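2-hydroxyhepta-2,4-diene-1, 7-dioateisomerase (PDB 3R6O) is a probable 2-hydroxyhepta-2,4-diene-1,7-dioate isomerase of the fumarylacetoacetate hydrolase family that binds magnesium. Local coordinates at residues Glu236-Arg249 against Arg296-Lys310. Sequence-based numbering, arbitrary orientation.
Sequences ETFDFELRINGELR and RYLRPGDVIEAHSAK
Strands 239-244 and 303-308 pair antiparallel, with Glu241 facing His307 and Arg243 facing Glu305 as hydrogen-bonded pairs. The type I' turn Ile244-Glu247 joins strands 239-244 and 247-253 in a hairpin, and Glu305 holds it: its chain bends at chi2 (115°), and OE1 accepts from Gly246 N at 2.8 Å on the syn side. Asn245 carries the pairing one step further: its backbone N donates to Val303 O, and its side-chain OD1 accepts from Val303 N at 2.8 Å. Its ND2 meets Asp302 OD1 at 2.9 Å from above the carboxylate plane. Beyond the turn, the guanidinium of Arg249 lies flat on that of Arg296, planes 23° apart, with Ile244 CD1 over its opposite face. Glu247 probably offsets the like charges, since Arg296 grips it end-on through NH1 and NH2. Arg249 NH1 also reaches Arg296 O at 3.0 Å, on a lone pair. At the far end, Lys310 NZ salt-bridges Glu236 OE1 (2.8 Å), donates to Thr237 O and sits over the Phe238 ring in a cation-pi contact. Leu242, Ile244, Ile304 and Ala306 share one face of the sheet. Leu242 and Ile244 pack on Tyr157 of strand 155-165, and Leu242 and Ala306 on strand 181-192; these strands carry the magnesium ligands Glu160 and Asp189. Ile304 packs on Val318 of strand 312-320. Strands 312-320 and 247-253 flank the pair within the mixed sheet.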
ATOM      1  N   GLU A 236     -11.064  22.063   7.666  1.00 28.00           N
ATOM      2  CA  GLU A 236     -10.580  22.939   8.707  1.00 28.36           C
ATOM      3  C   GLU A 236      -9.140  23.325   8.416  1.00 27.68           C
ATOM      4  O   GLU A 236      -8.502  22.812   7.490  1.00 26.91           O
ATOM      5  CB  GLU A 236     -10.675  22.269  10.083  1.00 28.41           C
ATOM      6  CG  GLU A 236     -12.109  21.889  10.494  1.00 29.25           C
ATOM      7  CD  GLU A 236     -12.313  21.848  11.992  1.00 31.48           C
ATOM      8  OE1 GLU A 236     -11.463  22.373  12.745  1.00 31.32           O
ATOM      9  OE2 GLU A 236     -13.359  21.325  12.421  1.00 33.77           O
ATOM     10  N   THR A 237      -8.687  24.293   9.177  1.00 28.09           N
ATOM     11  CA  THR A 237      -7.327  24.804   9.116  1.00 27.65           C
ATOM     12  C   THR A 237      -6.590  24.352  10.374  1.00 27.28           C
ATOM     13  O   THR A 237      -7.180  24.300  11.469  1.00 27.80           O
ATOM     14  CB  THR A 237      -7.418  26.311   8.965  1.00 28.53           C
ATOM     15  OG1 THR A 237      -7.969  26.581   7.658  1.00 28.78           O
ATOM     16  CG2 THR A 237      -6.070  27.005   9.121  1.00 28.33           C
ATOM     17  N   PHE A 238      -5.307  23.990  10.206  1.00 26.46           N
ATOM     18  CA  PHE A 238      -4.460  23.597  11.329  1.00 26.13           C
ATOM     19  C   PHE A 238      -3.131  24.321  11.326  1.00 25.95           C
ATOM     20  O   PHE A 238      -2.596  24.652  10.264  1.00 25.73           O
ATOM     21  CB  PHE A 238      -4.194  22.105  11.300  1.00 25.31           C
ATOM     22  CG  PHE A 238      -5.425  21.312  11.231  1.00 25.48           C
ATOM     23  CD1 PHE A 238      -6.038  20.839  12.376  1.00 25.87           C
ATOM     24  CD2 PHE A 238      -6.019  21.087  10.011  1.00 27.64           C
ATOM     25  CE1 PHE A 238      -7.213  20.146  12.289  1.00 26.17           C
ATOM     26  CE2 PHE A 238      -7.174  20.379   9.922  1.00 27.05           C
ATOM     27  CZ  PHE A 238      -7.774  19.909  11.059  1.00 28.16           C
ATOM     28  N   ASP A 239      -2.626  24.592  12.524  1.00 26.16           N
ATOM     29  CA  ASP A 239      -1.270  25.121  12.690  1.00 25.98           C
ATOM     30  C   ASP A 239      -0.500  24.092  13.460  1.00 25.38           C
ATOM     31  O   ASP A 239      -0.990  23.565  14.441  1.00 25.55           O
ATOM     32  CB  ASP A 239      -1.289  26.440  13.452  1.00 26.87           C
ATOM     33  CG  ASP A 239      -1.995  27.541  12.681  1.00 30.25           C
ATOM     34  OD1 ASP A 239      -1.675  27.750  11.475  1.00 35.89           O
ATOM     35  OD2 ASP A 239      -2.882  28.189  13.270  1.00 34.18           O
ATOM     36  N   PHE A 240       0.711  23.778  13.029  1.00 24.76           N
ATOM     37  CA  PHE A 240       1.402  22.650  13.640  1.00 24.20           C
ATOM     38  C   PHE A 240       2.899  22.909  13.738  1.00 23.98           C
ATOM     39  O   PHE A 240       3.461  23.651  12.928  1.00 24.03           O
ATOM     40  CB  PHE A 240       1.094  21.352  12.868  1.00 23.56           C
ATOM     41  CG  PHE A 240       1.334  21.455  11.378  1.00 23.23           C
ATOM     42  CD1 PHE A 240       2.507  21.004  10.832  1.00 22.70           C
ATOM     43  CD2 PHE A 240       0.414  22.087  10.542  1.00 23.59           C
ATOM     44  CE1 PHE A 240       2.746  21.105   9.463  1.00 22.50           C
ATOM     45  CE2 PHE A 240       0.659  22.224   9.150  1.00 23.39           C
ATOM     46  CZ  PHE A 240       1.824  21.742   8.621  1.00 22.86           C
ATOM     47  N   GLU A 241       3.548  22.272  14.704  1.00 23.80           N
ATOM     48  CA  GLU A 241       4.979  22.413  14.861  1.00 23.63           C
ATOM     49  C   GLU A 241       5.658  21.127  15.258  1.00 23.13           C
ATOM     50  O   GLU A 241       5.075  20.291  15.919  1.00 23.09           O
ATOM     51  CB  GLU A 241       5.285  23.507  15.880  1.00 24.30           C
ATOM     52  CG  GLU A 241       5.173  23.060  17.338  1.00 24.54           C
ATOM     53  CD  GLU A 241       5.673  24.120  18.308  1.00 28.13           C
ATOM     54  OE1 GLU A 241       5.531  25.323  18.001  1.00 32.50           O
ATOM     55  OE2 GLU A 241       6.218  23.737  19.366  1.00 27.92           O
ATOM     56  N   LEU A 242       6.915  20.994  14.851  1.00 22.83           N
ATOM     57  CA  LEU A 242       7.756  19.909  15.273  1.00 22.48           C
ATOM     58  C   LEU A 242       9.050  20.453  15.894  1.00 22.74           C
ATOM     59  O   LEU A 242       9.681  21.372  15.342  1.00 22.93           O
ATOM     60  CB  LEU A 242       8.049  19.016  14.062  1.00 21.90           C
ATOM     61  CG  LEU A 242       8.901  17.771  14.302  1.00 21.57           C
ATOM     62  CD1 LEU A 242       8.496  16.596  13.365  1.00 21.08           C
ATOM     63  CD2 LEU A 242      10.432  18.079  14.185  1.00 21.63           C
ATOM     64  N   ARG A 243       9.390  19.906  17.062  1.00 22.85           N
ATOM     65  CA  ARG A 243      10.576  20.213  17.813  1.00 23.13           C
ATOM     66  C   ARG A 243      11.347  18.923  18.029  1.00 22.82           C
ATOM     67  O   ARG A 243      10.783  17.844  18.031  1.00 22.54           O
ATOM     68  CB  ARG A 243      10.252  20.805  19.204  1.00 23.75           C
ATOM     69  CG  ARG A 243       9.315  21.957  19.159  1.00 24.17           C
ATOM     70  CD  ARG A 243       9.014  22.552  20.534  1.00 24.88           C
ATOM     71  NE  ARG A 243       8.330  23.831  20.374  1.00 31.12           N
ATOM     72  CZ  ARG A 243       8.911  25.033  20.385  1.00 32.77           C
ATOM     73  NH1 ARG A 243      10.228  25.192  20.608  1.00 34.52           N
ATOM     74  NH2 ARG A 243       8.152  26.098  20.198  1.00 35.19           N
ATOM     75  N   ILE A 244      12.643  19.059  18.238  1.00 22.97           N
ATOM     76  CA  ILE A 244      13.503  17.950  18.619  1.00 22.86           C
ATOM     77  C   ILE A 244      14.285  18.394  19.832  1.00 23.40           C
ATOM     78  O   ILE A 244      14.958  19.417  19.788  1.00 23.72           O
ATOM     79  CB  ILE A 244      14.417  17.538  17.494  1.00 22.55           C
ATOM     80  CG1 ILE A 244      13.588  16.883  16.376  1.00 22.03           C
ATOM     81  CG2 ILE A 244      15.518  16.534  18.044  1.00 22.63           C
ATOM     82  CD1 ILE A 244      14.408  16.571  15.094  1.00 21.79           C
ATOM     83  N   ASN A 245      14.111  17.648  20.935  1.00 23.59           N
ATOM     84  CA  ASN A 245      14.623  18.029  22.239  1.00 24.19           C
ATOM     85  C   ASN A 245      14.263  19.465  22.613  1.00 24.64           C
ATOM     86  O   ASN A 245      15.072  20.176  23.166  1.00 25.10           O
ATOM     87  CB  ASN A 245      16.149  17.798  22.267  1.00 24.32           C
ATOM     88  CG  ASN A 245      16.530  16.444  21.719  1.00 23.93           C
ATOM     89  OD1 ASN A 245      15.814  15.431  21.938  1.00 23.77           O
ATOM     90  ND2 ASN A 245      17.631  16.396  20.969  1.00 23.85           N
ATOM     91  N   GLY A 246      13.027  19.885  22.304  1.00 24.57           N
ATOM     92  CA  GLY A 246      12.549  21.189  22.704  1.00 25.09           C
ATOM     93  C   GLY A 246      12.845  22.276  21.683  1.00 25.07           C
ATOM     94  O   GLY A 246      12.234  23.344  21.724  1.00 25.46           O
ATOM     95  N   GLU A 247      13.793  22.032  20.785  1.00 24.72           N
ATOM     96  CA  GLU A 247      14.137  23.020  19.749  1.00 24.79           C
ATOM     97  C   GLU A 247      13.197  22.975  18.539  1.00 24.38           C
ATOM     98  O   GLU A 247      12.961  21.892  17.945  1.00 23.80           O
ATOM     99  CB  GLU A 247      15.542  22.785  19.273  1.00 24.72           C
ATOM    100  CG  GLU A 247      16.018  23.778  18.255  1.00 25.38           C
ATOM    101  CD  GLU A 247      17.407  23.452  17.790  1.00 30.35           C
ATOM    102  OE1 GLU A 247      17.938  22.368  18.187  1.00 29.04           O
ATOM    103  OE2 GLU A 247      17.956  24.269  17.012  1.00 29.10           O
ATOM    104  N   LEU A 248      12.725  24.154  18.121  1.00 24.73           N
ATOM    105  CA  LEU A 248      11.860  24.227  16.944  1.00 24.45           C
ATOM    106  C   LEU A 248      12.605  23.816  15.663  1.00 24.06           C
ATOM    107  O   LEU A 248      13.672  24.365  15.380  1.00 24.35           O
ATOM    108  CB  LEU A 248      11.269  25.622  16.795  1.00 25.05           C
ATOM    109  CG  LEU A 248      10.143  25.793  15.777  1.00 24.93           C
ATOM    110  CD1 LEU A 248       8.920  24.966  16.149  1.00 24.64           C
ATOM    111  CD2 LEU A 248       9.786  27.276  15.633  1.00 25.69           C
ATOM    112  N   ARG A 249      12.068  22.838  14.929  1.00 23.48           N
ATOM    113  CA  ARG A 249      12.558  22.496  13.599  1.00 23.17           C
ATOM    114  C   ARG A 249      11.583  22.941  12.498  1.00 23.15           C
ATOM    115  O   ARG A 249      11.982  23.531  11.488  1.00 23.36           O
ATOM    116  CB  ARG A 249      12.813  20.982  13.457  1.00 22.59           C
ATOM    117  CG  ARG A 249      13.860  20.385  14.436  1.00 22.65           C
ATOM    118  CD  ARG A 249      15.216  21.063  14.360  1.00 23.07           C
ATOM    119  NE  ARG A 249      16.212  20.317  15.126  1.00 23.11           N
ATOM    120  CZ  ARG A 249      16.831  19.206  14.732  1.00 22.84           C
ATOM    121  NH1 ARG A 249      16.589  18.644  13.564  1.00 22.47           N
ATOM    122  NH2 ARG A 249      17.695  18.642  15.539  1.00 23.01           N
ATOM    123  N   ARG A 296      20.664  17.979   9.760  1.00 23.35           N
ATOM    124  CA  ARG A 296      20.122  17.895  11.120  1.00 23.12           C
ATOM    125  C   ARG A 296      19.216  16.661  11.224  1.00 22.50           C
ATOM    126  O   ARG A 296      18.116  16.738  11.781  1.00 22.20           O
ATOM    127  CB  ARG A 296      19.328  19.152  11.477  1.00 23.22           C
ATOM    128  CG  ARG A 296      20.057  20.482  11.230  1.00 23.91           C
ATOM    129  CD  ARG A 296      19.417  21.575  12.067  1.00 24.11           C
ATOM    130  NE  ARG A 296      19.693  21.282  13.474  1.00 24.16           N
ATOM    131  CZ  ARG A 296      19.200  21.970  14.500  1.00 25.88           C
ATOM    132  NH1 ARG A 296      18.382  23.036  14.297  1.00 25.68           N
ATOM    133  NH2 ARG A 296      19.520  21.599  15.730  1.00 24.55           N
ATOM    134  N   TYR A 297      19.712  15.548  10.676  1.00 22.40           N
ATOM    135  CA  TYR A 297      19.031  14.262  10.676  1.00 21.93           C
ATOM    136  C   TYR A 297      18.875  13.736  12.120  1.00 21.90           C
ATOM    137  O   TYR A 297      19.513  14.221  13.048  1.00 22.27           O
ATOM    138  CB  TYR A 297      19.737  13.224   9.779  1.00 21.99           C
ATOM    139  CG  TYR A 297      19.806  13.571   8.290  1.00 22.06           C
ATOM    140  CD1 TYR A 297      18.660  13.770   7.557  1.00 21.69           C
ATOM    141  CD2 TYR A 297      21.028  13.606   7.606  1.00 22.59           C
ATOM    142  CE1 TYR A 297      18.702  14.066   6.216  1.00 21.83           C
ATOM    143  CE2 TYR A 297      21.089  13.901   6.232  1.00 22.77           C
ATOM    144  CZ  TYR A 297      19.918  14.119   5.546  1.00 22.37           C
ATOM    145  OH  TYR A 297      19.938  14.437   4.198  1.00 23.08           O
ATOM    146  N   LEU A 298      17.917  12.828  12.305  1.00 21.51           N
ATOM    147  CA  LEU A 298      17.618  12.253  13.605  1.00 21.54           C
ATOM    148  C   LEU A 298      18.850  11.503  14.120  1.00 21.93           C
ATOM    149  O   LEU A 298      19.504  10.788  13.370  1.00 21.99           O
ATOM    150  CB  LEU A 298      16.409  11.341  13.515  1.00 21.15           C
ATOM    151  CG  LEU A 298      15.131  12.041  13.028  1.00 20.85           C
ATOM    152  CD1 LEU A 298      13.928  11.029  12.822  1.00 20.52           C
ATOM    153  CD2 LEU A 298      14.778  13.153  14.007  1.00 21.07           C
ATOM    154  N   ARG A 299      19.165  11.734  15.389  1.00 22.26           N
ATOM    155  CA  ARG A 299      20.319  11.157  16.071  1.00 22.75           C
ATOM    156  C   ARG A 299      19.795  10.221  17.158  1.00 22.81           C
ATOM    157  O   ARG A 299      18.719  10.437  17.681  1.00 22.64           O
ATOM    158  CB  ARG A 299      21.135  12.263  16.712  1.00 23.21           C
ATOM    159  CG  ARG A 299      21.750  13.276  15.701  1.00 23.32           C
ATOM    160  CD  ARG A 299      22.160  14.577  16.414  1.00 28.50           C
ATOM    161  NE  ARG A 299      20.997  15.281  16.976  1.00 29.53           N
ATOM    162  CZ  ARG A 299      20.994  16.515  17.483  1.00 32.36           C
ATOM    163  NH1 ARG A 299      22.093  17.291  17.505  1.00 33.16           N
ATOM    164  NH2 ARG A 299      19.846  17.003  17.947  1.00 33.40           N
ATOM    165  N   PRO A 300      20.536   9.154  17.472  1.00 23.16           N
ATOM    166  CA  PRO A 300      20.172   8.344  18.651  1.00 23.42           C
ATOM    167  C   PRO A 300      19.981   9.167  19.936  1.00 23.71           C
ATOM    168  O   PRO A 300      20.830   9.992  20.315  1.00 24.05           O
ATOM    169  CB  PRO A 300      21.332   7.363  18.769  1.00 23.92           C
ATOM    170  CG  PRO A 300      22.468   8.049  18.070  1.00 24.08           C
ATOM    171  CD  PRO A 300      21.856   8.793  16.936  1.00 23.51           C
ATOM    172  N   GLY A 301      18.846   8.971  20.595  1.00 23.64           N
ATOM    173  CA  GLY A 301      18.522   9.735  21.772  1.00 23.97           C
ATOM    174  C   GLY A 301      17.780  11.056  21.557  1.00 23.68           C
ATOM    175  O   GLY A 301      17.316  11.656  22.530  1.00 23.98           O
ATOM    176  N   ASP A 302      17.680  11.536  20.315  1.00 23.21           N
ATOM    177  CA  ASP A 302      16.751  12.642  20.032  1.00 22.97           C
ATOM    178  C   ASP A 302      15.318  12.245  20.441  1.00 22.87           C
ATOM    179  O   ASP A 302      14.947  11.070  20.380  1.00 22.77           O
ATOM    180  CB  ASP A 302      16.750  12.997  18.541  1.00 22.52           C
ATOM    181  CG  ASP A 302      17.908  13.886  18.134  1.00 22.73           C
ATOM    182  OD1 ASP A 302      18.534  14.497  19.013  1.00 23.19           O
ATOM    183  OD2 ASP A 302      18.198  13.978  16.908  1.00 22.51           O
ATOM    184  N   VAL A 303      14.525  13.239  20.815  1.00 22.97           N
ATOM    185  CA  VAL A 303      13.092  13.077  21.049  1.00 22.94           C
ATOM    186  C   VAL A 303      12.361  14.066  20.145  1.00 22.64           C
ATOM    187  O   VAL A 303      12.622  15.275  20.223  1.00 22.83           O
ATOM    188  CB  VAL A 303      12.748  13.354  22.529  1.00 23.56           C
ATOM    189  CG1 VAL A 303      11.222  13.175  22.775  1.00 23.66           C
ATOM    190  CG2 VAL A 303      13.576  12.443  23.457  1.00 23.98           C
ATOM    191  N   ILE A 304      11.496  13.537  19.263  1.00 22.23           N
ATOM    192  CA  ILE A 304      10.646  14.342  18.421  1.00 22.02           C
ATOM    193  C   ILE A 304       9.360  14.686  19.171  1.00 22.36           C
ATOM    194  O   ILE A 304       8.659  13.787  19.669  1.00 22.49           O
ATOM    195  CB  ILE A 304      10.246  13.605  17.120  1.00 21.50           C
ATOM    196  CG1 ILE A 304      11.486  13.198  16.322  1.00 21.25           C
ATOM    197  CG2 ILE A 304       9.268  14.461  16.251  1.00 21.36           C
ATOM    198  CD1 ILE A 304      11.220  12.003  15.395  1.00 20.87           C
ATOM    199  N   GLU A 305       9.070  15.987  19.213  1.00 22.60           N
ATOM    200  CA  GLU A 305       7.855  16.513  19.809  1.00 23.02           C
ATOM    201  C   GLU A 305       7.086  17.279  18.734  1.00 22.86           C
ATOM    202  O   GLU A 305       7.572  18.294  18.214  1.00 22.87           O
ATOM    203  CB  GLU A 305       8.185  17.431  21.009  1.00 23.65           C
ATOM    204  CG  GLU A 305       9.009  16.766  22.105  1.00 25.67           C
ATOM    205  CD  GLU A 305      10.423  17.363  22.296  1.00 28.16           C
ATOM    206  OE1 GLU A 305      10.857  18.237  21.527  1.00 30.73           O
ATOM    207  OE2 GLU A 305      11.122  16.926  23.216  1.00 30.25           O
ATOM    208  N   ALA A 306       5.899  16.793  18.399  1.00 22.80           N
ATOM    209  CA  ALA A 306       5.052  17.364  17.386  1.00 22.70           C
ATOM    210  C   ALA A 306       3.747  17.736  18.043  1.00 23.29           C
ATOM    211  O   ALA A 306       3.267  17.025  18.940  1.00 23.58           O
ATOM    212  CB  ALA A 306       4.838  16.376  16.206  1.00 22.12           C
ATOM    213  N   HIS A 307       3.194  18.867  17.626  1.00 23.56           N
ATOM    214  CA  HIS A 307       2.048  19.459  18.306  1.00 24.29           C
ATOM    215  C   HIS A 307       1.147  20.168  17.317  1.00 24.41           C
ATOM    216  O   HIS A 307       1.608  20.879  16.403  1.00 24.21           O
ATOM    217  CB  HIS A 307       2.525  20.468  19.395  1.00 25.55           C
ATOM    218  CG  HIS A 307       1.511  21.514  19.736  1.00 30.34           C
ATOM    219  ND1 HIS A 307       0.469  21.287  20.612  1.00 35.77           N
ATOM    220  CD2 HIS A 307       1.364  22.790  19.298  1.00 32.56           C
ATOM    221  CE1 HIS A 307      -0.278  22.374  20.694  1.00 35.21           C
ATOM    222  NE2 HIS A 307       0.241  23.296  19.898  1.00 35.26           N
ATOM    223  N   SER A 308      -0.151  19.981  17.505  1.00 24.83           N
ATOM    224  CA  SER A 308      -1.148  20.787  16.854  1.00 25.22           C
ATOM    225  C   SER A 308      -2.274  21.003  17.887  1.00 26.43           C
ATOM    226  O   SER A 308      -2.564  20.126  18.721  1.00 27.50           O
ATOM    227  CB  SER A 308      -1.559  20.115  15.542  1.00 24.68           C
ATOM    228  OG  SER A 308      -2.836  20.495  15.079  1.00 27.75           O
ATOM    229  N   ALA A 309      -2.858  22.189  17.910  1.00 26.85           N
ATOM    230  CA  ALA A 309      -3.836  22.490  18.956  1.00 27.85           C
ATOM    231  C   ALA A 309      -5.031  21.512  18.912  1.00 28.04           C
ATOM    232  O   ALA A 309      -5.540  21.104  19.956  1.00 28.65           O
ATOM    233  CB  ALA A 309      -4.314  23.950  18.854  1.00 28.67           C
ATOM    234  N   LYS A 310      -5.474  21.128  17.722  1.00 27.60           N
ATOM    235  CA  LYS A 310      -6.677  20.305  17.624  1.00 27.90           C
ATOM    236  C   LYS A 310      -6.372  18.830  17.492  1.00 27.19           C
ATOM    237  O   LYS A 310      -7.247  17.993  17.701  1.00 27.52           O
ATOM    238  CB  LYS A 310      -7.566  20.747  16.461  1.00 28.06           C
ATOM    239  CG  LYS A 310      -8.285  22.050  16.723  1.00 30.22           C
ATOM    240  CD  LYS A 310      -9.151  22.456  15.534  1.00 32.17           C
ATOM    241  CE  LYS A 310      -8.335  23.036  14.363  1.00 31.96           C
ATOM    242  NZ  LYS A 310      -9.218  23.867  13.455  1.00 32.49           N
TER
HETATM  243  O   HOH W   1      -1.696  24.468  16.853  1.00 29.00           O
HETATM  244  O   HOH W   2       6.147  20.646  19.302  1.00 33.67           O
HETATM  245  O   HOH W   3      18.992  18.789  20.356  1.00 30.22           O
HETATM  246  O   HOH W   4      18.167  15.884  14.947  1.00 22.57           O